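Local coordinates for tryptophan decarboxylase 1 (Oryza sativa subsp. japonica, PDB 6KHO), which catalyses the pyridoxal 5'-phosphate-dependent decarboxylation of L-tryptophan to tryptamine and of 5-hydroxy-L-tryptophan to serotonin, at the interface of chains A and B. Sequence-based numbering; all coordinates share one arbitrary frame. Chains: chain A/B, Tryptophan decarboxylase 1.

Contact 1: the interface of chains A and B. Residues chain A 22, 73-75; chain B 395-397, 400.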
loop_
_atom_site.group_PDB
_atom_site.type_symbol
_atom_site.label_atom_id
_atom_site.label_comp_id
_atom_site.label_asym_id
_atom_site.label_seq_id
_atom_site.Cartn_x
_atom_site.Cartn_y
_atom_site.Cartn_z
ATOM N N PHE A 22 1.653 -26.239 16.574
ATOM C CA PHE A 22 2.464 -25.259 15.857
ATOM C C PHE A 22 1.981 -23.863 16.235
ATOM O O PHE A 22 0.832 -23.499 15.958
ATOM C CB PHE A 22 2.409 -25.457 14.345
ATOM C CG PHE A 22 3.011 -24.315 13.575
ATOM C CD1 PHE A 22 4.329 -23.950 13.779
ATOM C CD2 PHE A 22 2.251 -23.590 12.670
ATOM C CE1 PHE A 22 4.889 -22.891 13.084
ATOM C CE2 PHE A 22 2.800 -22.537 11.968
ATOM C CZ PHE A 22 4.124 -22.183 12.170
ATOM N N TYR A 73 8.998 -29.307 4.332
ATOM C CA TYR A 73 9.244 -29.373 5.759
ATOM C C TYR A 73 9.820 -28.055 6.253
ATOM O O TYR A 73 10.207 -27.184 5.467
ATOM C CB TYR A 73 10.189 -30.543 6.074
ATOM C CG TYR A 73 9.612 -31.862 5.609
ATOM C CD1 TYR A 73 8.550 -32.434 6.285
ATOM C CD2 TYR A 73 10.105 -32.518 4.476
ATOM C CE1 TYR A 73 7.990 -33.620 5.873
ATOM C CE2 TYR A 73 9.546 -33.723 4.055
ATOM C CZ TYR A 73 8.489 -34.264 4.767
ATOM O OH TYR A 73 7.897 -35.449 4.405
ATOM N N SER A 74 9.881 -27.921 7.574
ATOM C CA SER A 74 10.351 -26.681 8.173
ATOM C C SER A 74 11.877 -26.658 8.243
ATOM O O SER A 74 12.550 -27.682 8.096
ATOM C CB SER A 74 9.755 -26.510 9.572
ATOM O OG SER A 74 10.243 -27.523 10.436
ATOM N N ALA A 75 12.426 -25.471 8.483
ATOM C CA ALA A 75 13.862 -25.298 8.642
ATOM C C ALA A 75 14.129 -24.324 9.777
ATOM O O ALA A 75 13.319 -23.419 10.025
ATOM C CB ALA A 75 14.524 -24.776 7.359
ATOM N N THR B 395 10.825 -20.908 6.063
ATOM C CA THR B 395 11.061 -21.302 7.446
ATOM C C THR B 395 10.112 -22.411 7.888
ATOM O O THR B 395 10.540 -23.369 8.540
ATOM C CB THR B 395 10.923 -20.083 8.365
ATOM O OG1 THR B 395 11.801 -19.035 7.914
ATOM C CG2 THR B 395 11.264 -20.463 9.801
ATOM N N TYR B 396 8.825 -22.311 7.545
ATOM C CA TYR B 396 7.834 -23.246 8.078
ATOM C C TYR B 396 7.497 -24.394 7.130
ATOM O O TYR B 396 7.227 -25.502 7.599
ATOM C CB TYR B 396 6.544 -22.494 8.454
ATOM C CG TYR B 396 6.771 -21.348 9.431
ATOM C CD1 TYR B 396 7.487 -21.535 10.610
ATOM C CD2 TYR B 396 6.255 -20.081 9.175
ATOM C CE1 TYR B 396 7.699 -20.482 11.506
ATOM C CE2 TYR B 396 6.455 -19.021 10.063
ATOM C CZ TYR B 396 7.167 -19.225 11.219
ATOM O OH TYR B 396 7.354 -18.154 12.063
ATOM N N GLY B 397 7.508 -24.159 5.817
ATOM C CA GLY B 397 7.237 -25.194 4.839
ATOM C C GLY B 397 5.758 -25.431 4.586
ATOM O O GLY B 397 4.876 -25.009 5.337
ATOM N N LYS B 400 3.487 -27.439 7.353
ATOM C CA LYS B 400 3.028 -26.673 8.508
ATOM C C LYS B 400 1.986 -25.626 8.109
ATOM O O LYS B 400 1.041 -25.367 8.871
ATOM C CB LYS B 400 4.221 -26.023 9.210
ATOM C CG LYS B 400 4.996 -26.990 10.076
ATOM C CD LYS B 400 5.973 -26.280 10.996
ATOM C CE LYS B 400 6.779 -27.309 11.818
ATOM N NZ LYS B 400 7.802 -26.631 12.675
#
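A stretch within the long helix 386-420 of chain B, B:Thr395 to B:Lys400, interrupted by the non-helical backbone of B:Gly397, is clasped in the homodimer of this group II decarboxylase by two separate parts of chain A: A:Phe22 near the N-terminus and the extended segment A:Tyr73 to A:Ala75. A:Phe22 drives the rim of its ring into one face of B:Tyr396, edge to face with the planes at 64°. Its tip atom CZ lies 3.8 Å from CD1 of the tyrosine, off-centre over that ring. CG anti to the backbone N (chi1 169°) carries the A:Phe22 ring to B:Tyr396, and the two side chains cross at about a right angle. One face of the phenylalanine meets the aliphatic part of B:Lys400, whose CD is 4.0 Å from A:Phe22 CD1. The lysine chain, extended beyond CG, passes between A:Phe22 and A:Ser74; its CE touches A:Ser74 CB at 3.8 Å. At the end of the chain the terminal amino nitrogen NZ makes a weak hydrogen bond of 3.4 Å to the hydroxyl OG of A:Ser74. The firmer polar link is between backbones: A:Ala75 N donates to B:Thr395 O over 2.8 Å, nearly straight at the hydrogen (170°). A:Ser74 CB also rests against that carbonyl and against B:Tyr396 O. Together these contacts tie the N-terminal part of one subunit to the long helix of the other, helping to hold the dimer together.

Contact 2: the interface of chains A and B. Residues chain A 122-125, 131-132; chain B 92-93, 95, 106.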
loop_
_atom_site.group_PDB
_atom_site.type_symbol
_atom_site.label_atom_id
_atom_site.label_comp_id
_atom_site.label_asym_id
_atom_site.label_seq_id
_atom_site.Cartn_x
_atom_site.Cartn_y
_atom_site.Cartn_z
ATOM N N MET A 122 2.029 -5.875 16.242
ATOM C CA MET A 122 0.657 -5.705 16.703
ATOM C C MET A 122 -0.330 -6.016 15.584
ATOM O O MET A 122 -1.384 -6.627 15.824
ATOM C CB MET A 122 0.479 -4.285 17.239
ATOM C CG MET A 122 1.382 -4.058 18.470
ATOM S SD MET A 122 1.024 -2.527 19.343
ATOM C CE MET A 122 1.060 -1.358 17.991
ATOM N N ASN A 123 0.008 -5.608 14.362
ATOM C CA ASN A 123 -0.675 -6.035 13.143
ATOM C C ASN A 123 -2.171 -5.719 13.192
ATOM O O ASN A 123 -3.005 -6.542 12.815
ATOM C CB ASN A 123 -0.428 -7.531 12.887
ATOM C CG ASN A 123 -0.579 -7.910 11.420
ATOM O OD1 ASN A 123 -0.261 -7.121 10.524
ATOM N ND2 ASN A 123 -1.079 -9.119 11.170
ATOM N N THR A 124 -2.514 -4.526 13.683
ATOM C CA THR A 124 -3.902 -4.096 13.649
ATOM C C THR A 124 -4.266 -3.643 12.232
ATOM O O THR A 124 -3.406 -3.262 11.433
ATOM C CB THR A 124 -4.158 -2.965 14.668
ATOM O OG1 THR A 124 -3.328 -1.831 14.361
ATOM C CG2 THR A 124 -3.865 -3.450 16.118
ATOM N N VAL A 125 -5.559 -3.705 11.919
ATOM C CA VAL A 125 -6.078 -3.315 10.609
ATOM C C VAL A 125 -7.059 -2.161 10.821
ATOM O O VAL A 125 -8.165 -2.367 11.333
ATOM C CB VAL A 125 -6.747 -4.493 9.885
ATOM C CG1 VAL A 125 -7.174 -4.085 8.472
ATOM C CG2 VAL A 125 -5.803 -5.704 9.842
ATOM N N ALA A 131 -12.112 -0.148 14.756
ATOM C CA ALA A 131 -11.208 -1.261 14.462
ATOM C C ALA A 131 -9.882 -1.170 15.187
ATOM O O ALA A 131 -9.201 -2.197 15.308
ATOM C CB ALA A 131 -10.884 -1.333 12.967
ATOM N N SER A 132 -9.483 0.053 15.643
ATOM C CA SER A 132 -8.381 0.325 16.568
ATOM C C SER A 132 -8.213 1.829 16.786
ATOM O O SER A 132 -7.508 2.493 16.009
ATOM C CB SER A 132 -7.063 -0.263 16.052
ATOM O OG SER A 132 -6.100 -0.228 17.084
ATOM N N MET B 92 -5.834 0.719 21.773
ATOM C CA MET B 92 -5.846 -0.141 20.595
ATOM C C MET B 92 -6.923 -1.209 20.717
ATOM O O MET B 92 -7.246 -1.670 21.814
ATOM C CB MET B 92 -4.501 -0.842 20.413
ATOM C CG MET B 92 -3.376 0.013 19.874
ATOM S SD MET B 92 -1.857 -0.832 20.389
ATOM C CE MET B 92 -2.296 -2.538 20.072
ATOM N N THR B 93 -7.434 -1.645 19.571
ATOM C CA THR B 93 -8.163 -2.906 19.482
ATOM C C THR B 93 -7.162 -4.023 19.205
ATOM O O THR B 93 -6.385 -3.936 18.251
ATOM C CB THR B 93 -9.219 -2.834 18.382
ATOM O OG1 THR B 93 -10.112 -1.765 18.692
ATOM C CG2 THR B 93 -9.997 -4.149 18.275
ATOM N N TRP B 95 -6.111 -6.888 17.730
ATOM C CA TRP B 95 -6.201 -7.906 16.686
ATOM C C TRP B 95 -5.407 -9.155 17.060
ATOM O O TRP B 95 -5.802 -10.277 16.726
ATOM C CB TRP B 95 -5.690 -7.317 15.359
ATOM C CG TRP B 95 -6.720 -6.422 14.701
ATOM C CD1 TRP B 95 -7.097 -5.180 15.100
ATOM C CD2 TRP B 95 -7.508 -6.730 13.545
ATOM N NE1 TRP B 95 -8.076 -4.683 14.263
ATOM C CE2 TRP B 95 -8.355 -5.622 13.304
ATOM C CE3 TRP B 95 -7.593 -7.839 12.705
ATOM C CZ2 TRP B 95 -9.267 -5.586 12.241
ATOM C CZ3 TRP B 95 -8.508 -7.810 11.650
ATOM C CH2 TRP B 95 -9.333 -6.686 11.428
ATOM N N SER B 106 -5.967 -11.206 11.353
ATOM C CA SER B 106 -4.717 -10.878 10.668
ATOM C C SER B 106 -3.639 -11.812 11.214
ATOM O O SER B 106 -2.861 -11.464 12.101
ATOM C CB SER B 106 -4.360 -9.406 10.863
ATOM O OG SER B 106 -4.382 -9.032 12.237
#
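The indole of B:Trp95 lies with one face against the backbone and side chain of A:Val125, in the dimer interface of this pyridoxal-phosphate-dependent group II decarboxylase. A:Val125 CB sits 3.8 Å from the centroid of the six-membered ring in a CH-pi contact, and its backbone N lies over the same indole toward the rim. A:Thr124 continues the cover, its CB 3.7 Å from B:Trp95 CD1. At the indole edge, A:Ala131 O accepts a 2.9 Å hydrogen bond from B:Trp95 NE1; the oxygen is only 8° out of the ring plane, and this bond, with the A:Val125 packing on the face, probably holds the turn of the indole. The backbone N of B:Ser106, from the same chain, also lies at the edge in the ring plane. A phenylalanine in place of B:Trp95 would probably leave the carbonyl of A:Ala131 without this donor and uncover part of A:Val125. Beside the indole, B:Ser106 OG donates to A:Asn123 O at 2.9 Å, nearly in line with the carbonyl bond. The amide A:Asn123 ND2 returns a weak, bent bond to B:Ser106 O. Farther along, A:Ser132 OG, anti to its backbone N (chi1 -168°), reaches B:Thr93 N and accepts its hydrogen bond at 3.2 Å. Past this serine, at the C-terminal end of helix 110-122, the thioether of A:Met122 crosses that of B:Met92 at about a right angle, with A:Met122 SD 3.4 Å from the methyl CE of B:Met92.

Contact 1 and contact 2 share no residue; the centres of their C-alpha atoms are about 26 Å apart on the same dimer interface. Contact 1 uses helix 386-420 of chain B, contact 2 the end of helix 110-122 of chain A together with loops. The centre of contact 1 is about 30 Å from the proton donor A:Tyr359, and the centre of contact 2 is about 13 Å from A:Tyr359. The two-fold axis repeats both with the chains exchanged. Contact 1 probably helps to hold the subunits together well away from the active site, whereas contact 2 may help keep the loops near it in place.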